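Local coordinates for galactan 1,3-beta-galactosidase (Phanerochaete chrysosporium, PDB 7BYS), which probably hydrolyses beta-1,3-galactan as a family 43 exo-acting glycosidase and carries a calcium-containing carbohydrate-binding module, at residues Q89-Y94 and D168-N173; K84-Q89 and I140-D145; E93-F98 and V110-A115. All blocks are in the same frame, centred on the assembly; numbering follows the deposited sequence.

Contact 1: residues Q89-Y94 and D168-N173. With NAG (2-acetamido-2-deoxy-beta-D-glucopyranose), chain D.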
loop_
_atom_site.group_PDB
_atom_site.type_symbol
_atom_site.label_atom_id
_atom_site.label_comp_id
_atom_site.label_asym_id
_atom_site.label_seq_id
_atom_site.Cartn_x
_atom_site.Cartn_y
_atom_site.Cartn_z
ATOM N N GLN A 89 -11.895 25.433 4.311
ATOM C CA GLN A 89 -11.584 26.688 4.995
ATOM C C GLN A 89 -12.806 27.586 5.129
ATOM O O GLN A 89 -12.988 28.241 6.163
ATOM C CB GLN A 89 -10.462 27.419 4.259
ATOM C CG GLN A 89 -9.116 26.730 4.408
ATOM C CD GLN A 89 -7.944 27.559 3.905
ATOM O OE1 GLN A 89 -6.807 27.082 3.870
ATOM N NE2 GLN A 89 -8.212 28.799 3.513
ATOM N N LYS A 90 -13.642 27.651 4.091
ATOM C CA LYS A 90 -14.818 28.517 4.139
ATOM C C LYS A 90 -15.711 28.180 5.329
ATOM O O LYS A 90 -16.237 29.081 5.996
ATOM C CB LYS A 90 -15.604 28.402 2.827
ATOM C CG LYS A 90 -16.910 29.192 2.805
ATOM C CD LYS A 90 -17.621 29.076 1.457
ATOM C CE LYS A 90 -18.422 27.786 1.337
ATOM N NZ LYS A 90 -19.634 27.738 2.201
ATOM N N ASN A 91 -15.887 26.890 5.623
ATOM C CA ASN A 91 -16.796 26.438 6.668
ATOM C C ASN A 91 -16.076 26.000 7.936
ATOM O O ASN A 91 -16.744 25.642 8.913
ATOM C CB ASN A 91 -17.652 25.276 6.151
ATOM C CG ASN A 91 -18.480 25.659 4.945
ATOM O OD1 ASN A 91 -18.851 26.820 4.776
ATOM N ND2 ASN A 91 -18.784 24.681 4.102
ATOM N N SER A 92 -14.742 26.017 7.938
ATOM C CA SER A 92 -13.934 25.482 9.040
ATOM C C SER A 92 -14.373 24.065 9.408
ATOM O O SER A 92 -14.617 23.738 10.571
ATOM C CB SER A 92 -13.953 26.413 10.252
ATOM O OG SER A 92 -13.548 27.719 9.880
ATOM N N GLU A 93 -14.474 23.212 8.393
ATOM C CA GLU A 93 -15.053 21.890 8.551
ATOM C C GLU A 93 -14.197 20.867 7.823
ATOM O O GLU A 93 -13.733 21.113 6.704
ATOM C CB GLU A 93 -16.453 21.879 7.938
ATOM C CG GLU A 93 -17.235 20.620 8.191
ATOM C CD GLU A 93 -18.673 20.746 7.748
ATOM O OE1 GLU A 93 -18.908 20.946 6.530
ATOM O OE2 GLU A 93 -19.572 20.660 8.614
ATOM N N TYR A 94 -13.991 19.718 8.467
ATOM C CA TYR A 94 -13.357 18.573 7.827
ATOM C C TYR A 94 -14.425 17.742 7.142
ATOM O O TYR A 94 -15.476 17.461 7.724
ATOM C CB TYR A 94 -12.600 17.734 8.859
ATOM C CG TYR A 94 -11.471 18.513 9.480
ATOM C CD1 TYR A 94 -10.205 18.516 8.916
ATOM C CD2 TYR A 94 -11.686 19.296 10.612
ATOM C CE1 TYR A 94 -9.182 19.262 9.459
ATOM C CE2 TYR A 94 -10.679 20.028 11.157
ATOM C CZ TYR A 94 -9.430 20.012 10.586
ATOM O OH TYR A 94 -8.428 20.758 11.157
ATOM N N ASP A 168 -18.533 21.078 -5.152
ATOM C CA ASP A 168 -19.027 22.407 -4.812
ATOM C C ASP A 168 -18.183 23.018 -3.692
ATOM O O ASP A 168 -17.282 22.390 -3.130
ATOM C CB ASP A 168 -20.528 22.373 -4.498
ATOM C CG ASP A 168 -20.875 21.596 -3.223
ATOM O OD1 ASP A 168 -20.033 21.477 -2.301
ATOM O OD2 ASP A 168 -22.030 21.121 -3.122
ATOM N N ALA A 169 -18.497 24.267 -3.347
ATOM C CA ALA A 169 -17.669 25.011 -2.407
ATOM C C ALA A 169 -17.783 24.506 -0.975
ATOM O O ALA A 169 -16.957 24.897 -0.147
ATOM C CB ALA A 169 -18.002 26.509 -2.476
ATOM N N ASN A 170 -18.792 23.686 -0.660
ATOM C CA ASN A 170 -18.880 23.044 0.643
ATOM C C ASN A 170 -18.171 21.703 0.679
ATOM O O ASN A 170 -18.044 21.116 1.761
ATOM C CB ASN A 170 -20.342 22.820 1.025
ATOM C CG ASN A 170 -21.090 24.115 1.227
ATOM O OD1 ASN A 170 -20.563 25.072 1.799
ATOM N ND2 ASN A 170 -22.324 24.157 0.745
ATOM N N TYR A 171 -17.718 21.208 -0.473
ATOM C CA TYR A 171 -17.220 19.832 -0.595
ATOM C C TYR A 171 -18.307 18.796 -0.277
ATOM O O TYR A 171 -18.011 17.692 0.190
ATOM C CB TYR A 171 -15.969 19.563 0.260
ATOM C CG TYR A 171 -14.780 20.489 0.093
ATOM C CD1 TYR A 171 -14.573 21.233 -1.066
ATOM C CD2 TYR A 171 -13.828 20.579 1.109
ATOM C CE1 TYR A 171 -13.443 22.055 -1.198
ATOM C CE2 TYR A 171 -12.702 21.389 0.983
ATOM C CZ TYR A 171 -12.513 22.130 -0.168
ATOM O OH TYR A 171 -11.389 22.923 -0.299
ATOM N N TYR A 172 -19.578 19.129 -0.503
ATOM C CA TYR A 172 -20.679 18.235 -0.149
ATOM C C TYR A 172 -21.227 17.462 -1.336
ATOM O O TYR A 172 -21.921 16.458 -1.133
ATOM C CB TYR A 172 -21.861 19.015 0.448
ATOM C CG TYR A 172 -21.649 19.601 1.825
ATOM C CD1 TYR A 172 -20.512 19.320 2.581
ATOM C CD2 TYR A 172 -22.614 20.438 2.374
ATOM C CE1 TYR A 172 -20.343 19.871 3.851
ATOM C CE2 TYR A 172 -22.455 20.997 3.626
ATOM C CZ TYR A 172 -21.328 20.710 4.366
ATOM O OH TYR A 172 -21.190 21.280 5.621
ATOM N N ASN A 173 -20.947 17.908 -2.555
ATOM C CA ASN A 173 -21.606 17.362 -3.727
ATOM C C ASN A 173 -20.739 17.649 -4.945
ATOM O O ASN A 173 -19.907 18.559 -4.939
ATOM C CB ASN A 173 -23.011 17.966 -3.861
ATOM C CG ASN A 173 -23.811 17.358 -4.983
ATOM O OD1 ASN A 173 -23.631 16.192 -5.341
ATOM N ND2 ASN A 173 -24.710 18.161 -5.554
HETATM C C1 NAG D . -25.553 17.749 -6.646
HETATM C C2 NAG D . -27.040 17.903 -6.340
HETATM C C3 NAG D . -27.901 17.511 -7.492
HETATM C C4 NAG D . -27.484 18.195 -8.763
HETATM C C5 NAG D . -25.996 17.947 -9.026
HETATM C C6 NAG D . -25.553 18.585 -10.309
HETATM C C7 NAG D . -27.165 15.657 -4.985
HETATM C C8 NAG D . -27.537 14.970 -3.666
HETATM N N2 NAG D . -27.371 17.106 -5.106
HETATM O O3 NAG D . -29.285 17.851 -7.195
HETATM O O4 NAG D . -28.263 17.700 -9.855
HETATM O O5 NAG D . -25.201 18.480 -7.909
HETATM O O6 NAG D . -25.296 19.946 -10.092
HETATM O O7 NAG D . -26.725 15.003 -5.880
HETATM O O HOH W 1 -10.915 25.013 1.642
HETATM O O HOH W 2 -17.586 22.089 4.338
#

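Contact 2: residues K84-Q89 and I140-D145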
loop_
_atom_site.group_PDB
_atom_site.type_symbol
_atom_site.label_atom_id
_atom_site.label_comp_id
_atom_site.label_asym_id
_atom_site.label_seq_id
_atom_site.Cartn_x
_atom_site.Cartn_y
_atom_site.Cartn_z
ATOM N N LYS A 84 -11.218 9.479 2.537
ATOM C CA LYS A 84 -10.352 10.608 2.208
ATOM C C LYS A 84 -10.926 11.800 2.961
ATOM O O LYS A 84 -12.147 11.912 3.083
ATOM C CB LYS A 84 -10.392 10.902 0.685
ATOM C CG LYS A 84 -10.013 9.713 -0.217
ATOM C CD LYS A 84 -8.523 9.411 -0.193
ATOM C CE LYS A 84 -8.254 8.044 -0.822
ATOM N NZ LYS A 84 -8.302 6.917 0.189
ATOM N N VAL A 85 -10.069 12.658 3.512
ATOM C CA VAL A 85 -10.525 13.805 4.297
ATOM C C VAL A 85 -9.772 15.051 3.854
ATOM O O VAL A 85 -8.539 15.037 3.743
ATOM C CB VAL A 85 -10.337 13.592 5.812
ATOM C CG1 VAL A 85 -10.853 14.812 6.583
ATOM C CG2 VAL A 85 -11.059 12.339 6.289
ATOM N N ILE A 86 -10.522 16.120 3.587
ATOM C CA ILE A 86 -9.946 17.428 3.300
ATOM C C ILE A 86 -10.609 18.484 4.179
ATOM O O ILE A 86 -11.756 18.331 4.613
ATOM C CB ILE A 86 -10.033 17.812 1.804
ATOM C CG1 ILE A 86 -11.477 17.790 1.313
ATOM C CG2 ILE A 86 -9.139 16.903 0.951
ATOM C CD1 ILE A 86 -11.617 18.276 -0.121
ATOM N N PHE A 87 -9.882 19.569 4.438
ATOM C CA PHE A 87 -10.384 20.650 5.281
ATOM C C PHE A 87 -10.975 21.751 4.415
ATOM O O PHE A 87 -10.323 22.236 3.481
ATOM C CB PHE A 87 -9.268 21.220 6.153
ATOM C CG PHE A 87 -9.713 22.342 7.059
ATOM C CD1 PHE A 87 -10.569 22.096 8.125
ATOM C CD2 PHE A 87 -9.274 23.638 6.840
ATOM C CE1 PHE A 87 -10.971 23.134 8.970
ATOM C CE2 PHE A 87 -9.675 24.675 7.678
ATOM C CZ PHE A 87 -10.514 24.416 8.740
ATOM N N ASN A 88 -12.200 22.138 4.736
ATOM C CA ASN A 88 -12.889 23.230 4.061
ATOM C C ASN A 88 -12.687 24.515 4.865
ATOM O O ASN A 88 -13.224 24.657 5.973
ATOM C CB ASN A 88 -14.368 22.905 3.916
ATOM C CG ASN A 88 -15.090 23.911 3.051
ATOM O OD1 ASN A 88 -15.332 25.036 3.475
ATOM N ND2 ASN A 88 -15.415 23.523 1.829
ATOM N N GLN A 89 -11.895 25.433 4.311
ATOM C CA GLN A 89 -11.584 26.688 4.995
ATOM C C GLN A 89 -12.806 27.586 5.129
ATOM O O GLN A 89 -12.988 28.241 6.163
ATOM C CB GLN A 89 -10.462 27.419 4.259
ATOM C CG GLN A 89 -9.116 26.730 4.408
ATOM C CD GLN A 89 -7.944 27.559 3.905
ATOM O OE1 GLN A 89 -6.807 27.082 3.870
ATOM N NE2 GLN A 89 -8.212 28.799 3.513
ATOM N N ILE A 140 -10.190 11.852 -3.327
ATOM C CA ILE A 140 -10.480 13.283 -3.315
ATOM C C ILE A 140 -9.148 13.992 -3.458
ATOM O O ILE A 140 -8.206 13.692 -2.719
ATOM C CB ILE A 140 -11.163 13.709 -1.999
ATOM C CG1 ILE A 140 -12.507 12.999 -1.816
ATOM C CG2 ILE A 140 -11.312 15.242 -1.928
ATOM C CD1 ILE A 140 -13.548 13.424 -2.803
ATOM N N PHE A 141 -9.062 14.916 -4.409
ATOM C CA PHE A 141 -7.880 15.749 -4.580
ATOM C C PHE A 141 -8.252 17.199 -4.296
ATOM O O PHE A 141 -9.233 17.713 -4.844
ATOM C CB PHE A 141 -7.320 15.629 -6.007
ATOM C CG PHE A 141 -6.218 16.607 -6.281
ATOM C CD1 PHE A 141 -4.969 16.438 -5.697
ATOM C CD2 PHE A 141 -6.452 17.743 -7.046
ATOM C CE1 PHE A 141 -3.961 17.357 -5.893
ATOM C CE2 PHE A 141 -5.438 18.677 -7.249
ATOM C CZ PHE A 141 -4.193 18.483 -6.674
ATOM N N GLN A 142 -7.469 17.858 -3.445
ATOM C CA GLN A 142 -7.655 19.271 -3.134
ATOM C C GLN A 142 -6.514 20.065 -3.760
ATOM O O GLN A 142 -5.345 19.869 -3.411
ATOM C CB GLN A 142 -7.673 19.471 -1.622
ATOM C CG GLN A 142 -7.993 20.892 -1.182
ATOM C CD GLN A 142 -7.991 21.001 0.331
ATOM O OE1 GLN A 142 -7.057 20.537 0.983
ATOM N NE2 GLN A 142 -9.049 21.574 0.894
ATOM N N ASP A 143 -6.857 20.975 -4.673
ATOM C CA ASP A 143 -5.861 21.799 -5.334
ATOM C C ASP A 143 -5.404 22.918 -4.403
ATOM O O ASP A 143 -5.999 23.187 -3.355
ATOM C CB ASP A 143 -6.450 22.373 -6.623
ATOM C CG ASP A 143 -5.408 22.606 -7.707
ATOM O OD1 ASP A 143 -4.193 22.505 -7.434
ATOM O OD2 ASP A 143 -5.838 22.892 -8.854
ATOM N N ASP A 144 -4.321 23.589 -4.807
ATOM C CA ASP A 144 -3.741 24.673 -4.023
ATOM C C ASP A 144 -3.976 26.035 -4.664
ATOM O O ASP A 144 -3.201 26.973 -4.438
ATOM C CB ASP A 144 -2.256 24.418 -3.724
ATOM C CG ASP A 144 -1.396 24.355 -4.975
ATOM O OD1 ASP A 144 -1.924 24.462 -6.102
ATOM O OD2 ASP A 144 -0.162 24.198 -4.827
ATOM N N ASP A 145 -5.025 26.154 -5.466
ATOM C CA ASP A 145 -5.499 27.459 -5.893
ATOM C C ASP A 145 -6.139 28.190 -4.715
ATOM O O ASP A 145 -6.247 27.666 -3.604
ATOM C CB ASP A 145 -6.478 27.307 -7.051
ATOM C CG ASP A 145 -7.717 26.507 -6.678
ATOM O OD1 ASP A 145 -7.642 25.606 -5.813
ATOM O OD2 ASP A 145 -8.780 26.773 -7.272
HETATM O O HOH W 3 -7.147 19.629 3.490
#

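Contact 3: residues E93-F98 and V110-A115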
loop_
_atom_site.group_PDB
_atom_site.type_symbol
_atom_site.label_atom_id
_atom_site.label_comp_id
_atom_site.label_asym_id
_atom_site.label_seq_id
_atom_site.Cartn_x
_atom_site.Cartn_y
_atom_site.Cartn_z
ATOM N N GLU A 93 -14.474 23.212 8.393
ATOM C CA GLU A 93 -15.053 21.890 8.551
ATOM C C GLU A 93 -14.197 20.867 7.823
ATOM O O GLU A 93 -13.733 21.113 6.704
ATOM C CB GLU A 93 -16.453 21.879 7.938
ATOM C CG GLU A 93 -17.235 20.620 8.191
ATOM C CD GLU A 93 -18.673 20.746 7.748
ATOM O OE1 GLU A 93 -18.908 20.946 6.530
ATOM O OE2 GLU A 93 -19.572 20.660 8.614
ATOM N N TYR A 94 -13.991 19.718 8.467
ATOM C CA TYR A 94 -13.357 18.573 7.827
ATOM C C TYR A 94 -14.425 17.742 7.142
ATOM O O TYR A 94 -15.476 17.461 7.724
ATOM C CB TYR A 94 -12.600 17.734 8.859
ATOM C CG TYR A 94 -11.471 18.513 9.480
ATOM C CD1 TYR A 94 -10.205 18.516 8.916
ATOM C CD2 TYR A 94 -11.686 19.296 10.612
ATOM C CE1 TYR A 94 -9.182 19.262 9.459
ATOM C CE2 TYR A 94 -10.679 20.028 11.157
ATOM C CZ TYR A 94 -9.430 20.012 10.586
ATOM O OH TYR A 94 -8.428 20.758 11.157
ATOM N N VAL A 95 -14.165 17.366 5.894
ATOM C CA VAL A 95 -15.138 16.644 5.088
ATOM C C VAL A 95 -14.500 15.345 4.638
ATOM O O VAL A 95 -13.452 15.361 3.974
ATOM C CB VAL A 95 -15.635 17.470 3.892
ATOM C CG1 VAL A 95 -16.764 16.740 3.208
ATOM C CG2 VAL A 95 -16.087 18.868 4.364
ATOM N N MET A 96 -15.126 14.230 5.015
ATOM C CA MET A 96 -14.701 12.892 4.632
ATOM C C MET A 96 -15.569 12.389 3.489
ATOM O O MET A 96 -16.800 12.469 3.559
ATOM C CB MET A 96 -14.821 11.936 5.821
ATOM C CG MET A 96 -14.408 10.505 5.499
ATOM S SD MET A 96 -14.803 9.377 6.865
ATOM C CE MET A 96 -13.744 10.012 8.173
ATOM N N TRP A 97 -14.934 11.862 2.442
ATOM C CA TRP A 97 -15.627 11.120 1.395
ATOM C C TRP A 97 -15.153 9.671 1.414
ATOM O O TRP A 97 -14.028 9.367 1.836
ATOM C CB TRP A 97 -15.351 11.709 -0.000
ATOM C CG TRP A 97 -16.033 13.018 -0.249
ATOM C CD1 TRP A 97 -15.901 14.157 0.486
ATOM C CD2 TRP A 97 -16.948 13.320 -1.310
ATOM N NE1 TRP A 97 -16.695 15.152 -0.041
ATOM C CE2 TRP A 97 -17.336 14.667 -1.152
ATOM C CE3 TRP A 97 -17.489 12.581 -2.370
ATOM C CZ2 TRP A 97 -18.248 15.291 -2.016
ATOM C CZ3 TRP A 97 -18.391 13.204 -3.234
ATOM C CH2 TRP A 97 -18.756 14.546 -3.051
ATOM N N PHE A 98 -16.025 8.766 0.980
ATOM C CA PHE A 98 -15.655 7.360 0.915
ATOM C C PHE A 98 -16.508 6.659 -0.128
ATOM O O PHE A 98 -17.567 7.146 -0.524
ATOM C CB PHE A 98 -15.760 6.672 2.287
ATOM C CG PHE A 98 -17.103 6.830 2.968
ATOM C CD1 PHE A 98 -17.342 7.900 3.821
ATOM C CD2 PHE A 98 -18.103 5.893 2.774
ATOM C CE1 PHE A 98 -18.563 8.031 4.478
ATOM C CE2 PHE A 98 -19.333 6.023 3.428
ATOM C CZ PHE A 98 -19.561 7.093 4.270
ATOM N N VAL A 110 -20.981 7.184 -3.404
ATOM C CA VAL A 110 -20.070 7.840 -2.483
ATOM C C VAL A 110 -20.845 8.102 -1.205
ATOM O O VAL A 110 -22.080 8.177 -1.197
ATOM C CB VAL A 110 -19.467 9.164 -3.026
ATOM C CG1 VAL A 110 -18.557 8.917 -4.217
ATOM C CG2 VAL A 110 -20.567 10.170 -3.360
ATOM N N GLY A 111 -20.122 8.220 -0.100
ATOM C CA GLY A 111 -20.687 8.701 1.147
ATOM C C GLY A 111 -19.896 9.905 1.624
ATOM O O GLY A 111 -18.715 10.056 1.295
ATOM N N VAL A 112 -20.556 10.771 2.397
ATOM C CA VAL A 112 -19.968 12.002 2.918
ATOM C C VAL A 112 -20.238 12.082 4.417
ATOM O O VAL A 112 -21.328 11.725 4.884
ATOM C CB VAL A 112 -20.493 13.258 2.191
ATOM C CG1 VAL A 112 -19.829 14.515 2.748
ATOM C CG2 VAL A 112 -20.250 13.145 0.690
ATOM N N ALA A 113 -19.239 12.525 5.172
ATOM C CA ALA A 113 -19.395 12.773 6.601
ATOM C C ALA A 113 -18.563 13.994 6.964
ATOM O O ALA A 113 -17.611 14.346 6.260
ATOM C CB ALA A 113 -18.998 11.559 7.459
ATOM N N THR A 114 -18.925 14.658 8.064
ATOM C CA THR A 114 -18.282 15.919 8.417
ATOM C C THR A 114 -17.898 15.955 9.891
ATOM O O THR A 114 -18.454 15.231 10.722
ATOM C CB THR A 114 -19.178 17.135 8.114
ATOM O OG1 THR A 114 -20.400 17.017 8.851
ATOM C CG2 THR A 114 -19.509 17.227 6.632
ATOM N N ALA A 115 -16.943 16.822 10.213
ATOM C CA ALA A 115 -16.569 17.017 11.608
ATOM C C ALA A 115 -15.892 18.367 11.774
ATOM O O ALA A 115 -15.405 18.960 10.810
ATOM C CB ALA A 115 -15.664 15.885 12.109
HETATM O O HOH W 4 -21.856 19.174 8.439
#

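Contact 1: residues Q89-Y94 and D168-N173
Asn170 OD1 is gripped by two donors from the turn 89-94. Lys90 NZ reaches this oxygen at 2.9 Å, lying in the carbonyl plane of the Asn170 amide. Asn91 ND2 also lies 2.9 Å from Asn170 OD1 on a nearly straight bond (173° at the hydrogen) but approaches from above that plane. Lys90 leaves its backbone with CG anti to N and then bends at chi3 and chi4, which curls NZ back to its own neighbour: Lys90 NZ sits 2.8 Å from Asn91 OD1, on a lone pair. The positive charge would be expected to polarise both amides. At the other end, Tyr172 OH donates to the syn lone pair of Glu93 OE1 over only 2.5 Å, a very short bond made at the edge of the ring; Asn170 CB covers one ring face 3.5 Å above its plane. A water ties the two ends together, accepting from Asn91 ND2 and donating to Glu93 OE1 and Asn170 O. Behind these groups, a type I turn from Asp168 to Tyr171 presents Asn170, and Tyr172 N bonds to Asp168 OD1 at 3.0 Å. Asn173, which takes no part across the segments, carries the N-linked NAG on ND2. At the surface, this joins the G1-bulged turn between strands 79-88 and 93-101 to the loop linking strands 161-167 and 174-181, bridging adjacent propeller blades.

Contact 2: residues K84-Q89 and I140-D145
Strands 84-88 and 140-142 run in roughly the same direction, 26° apart, but their axes approach no closer than 7.6 Å, too far for backbone pairing, so side chains fill the interval. Ile86 and Ile140 cross at about a right angle. The tip of Ile86, CD1, meets the Ile140 branch methyl CG2 at 3.5 Å. Ile86 has CG1 in the crowded position between backbone N and carbonyl carbon (chi1 57°), which leaves CG2 anti to the carbonyl carbon, beside the backbone N, where it rests 3.9 Å from Gln142 CB. Lys84 supplies only its aliphatic root here: its CB lies 3.9 Å from Ile140 CG1, whereas the bent chain carries NZ off to Ala22 O. Ile140 N is buried under Lys84 CG and has no polar partner in the model. Each of the two strands is the first of a four-stranded antiparallel sheet, as expected for consecutive blades of the five-bladed beta-propeller of family 43, and the packing lies at the joint between those blades. Arg82, which binds galactose in another structure of this protein, lies on strand 79-88 too, its side chain about 4 Å from that of Lys84 at the nearest atoms. Gln142 closes the far end with an extended chain whose amide is used at both atoms. NE2 donates to Phe87 O at 3.0 Å, from above the carbonyl plane and with a bent 144° angle, and also bonds to Tyr171 OH. Gln142 OE1 accepts from a water at 2.7 Å, and that water in turn accepts from Phe87 N.

Contact 3: residues E93-F98 and V110-A115
Trp97 leaves strand 93-98 with CG anti to its carbonyl carbon (chi1 -72°), and its indole lies alongside Val112, the partner in a non-hydrogen-bonded pair. Its CB passes 4.0 Å from Gly111 O. Further out, Val112 CG2 sits over the six-membered ring, 3.8 Å from its centroid and 13° off the normal, a CH-pi contact that also brings CD2, CE2 and CZ2 against this methyl. On the five-membered ring, NE1 donates to Tyr171 O. The benzo rim ends on Val110, with CZ3 3.7 Å from Val110 CG2. Next to this packing, Val95 CG1 meets Val112 CG1. The opposite sheet face carries Phe98, whose CG takes the crowded position between N and carbonyl carbon (chi1 53°). That torsion folds the ring over neighbouring strand 110-115, where Gly111 CA makes a CH-pi contact over one Phe98 face, 3.8 Å from the centroid; the absent side chain makes room. Six backbone bonds hold the hairpin in register, two each for Tyr94-Ala115, Met96-Ala113 and Phe98-Gly111; the Met96 N to Ala113 O bond measures 2.8 Å. At the strand ends a water bonds both Glu93 OE2 and Thr114 OG1. With the backbone bonds paired and apolar groups on both faces, this is the buried middle of a propeller blade, linked to the next blade's loop by the Trp97 indole N-H to Tyr171 O and the Glu93 carboxylate to Tyr172 OH.

Overall arrangement
Along the chain, the order is 84-89, 89-94 and 93-98, then 110-115, 140-145 and 168-173, so contact 3 is nested within the span closed by contact 2, while contacts 1 and 2 cross. Centres of contacts 1 and 2, and of 1 and 3, are 9 Å apart; those of 2 and 3 are 11 Å apart. Strands 79-88, 93-101 and 109-115 are successive in one antiparallel blade. Contact 3 builds that blade internally, whereas contacts 1 and 2 fasten it to the following blade at the surface and at its first strand. Tyr171 of contact 1 touches residues of both others, so the joint between the blades rests directly against the hairpin of contact 3 in the catalytic-domain propeller.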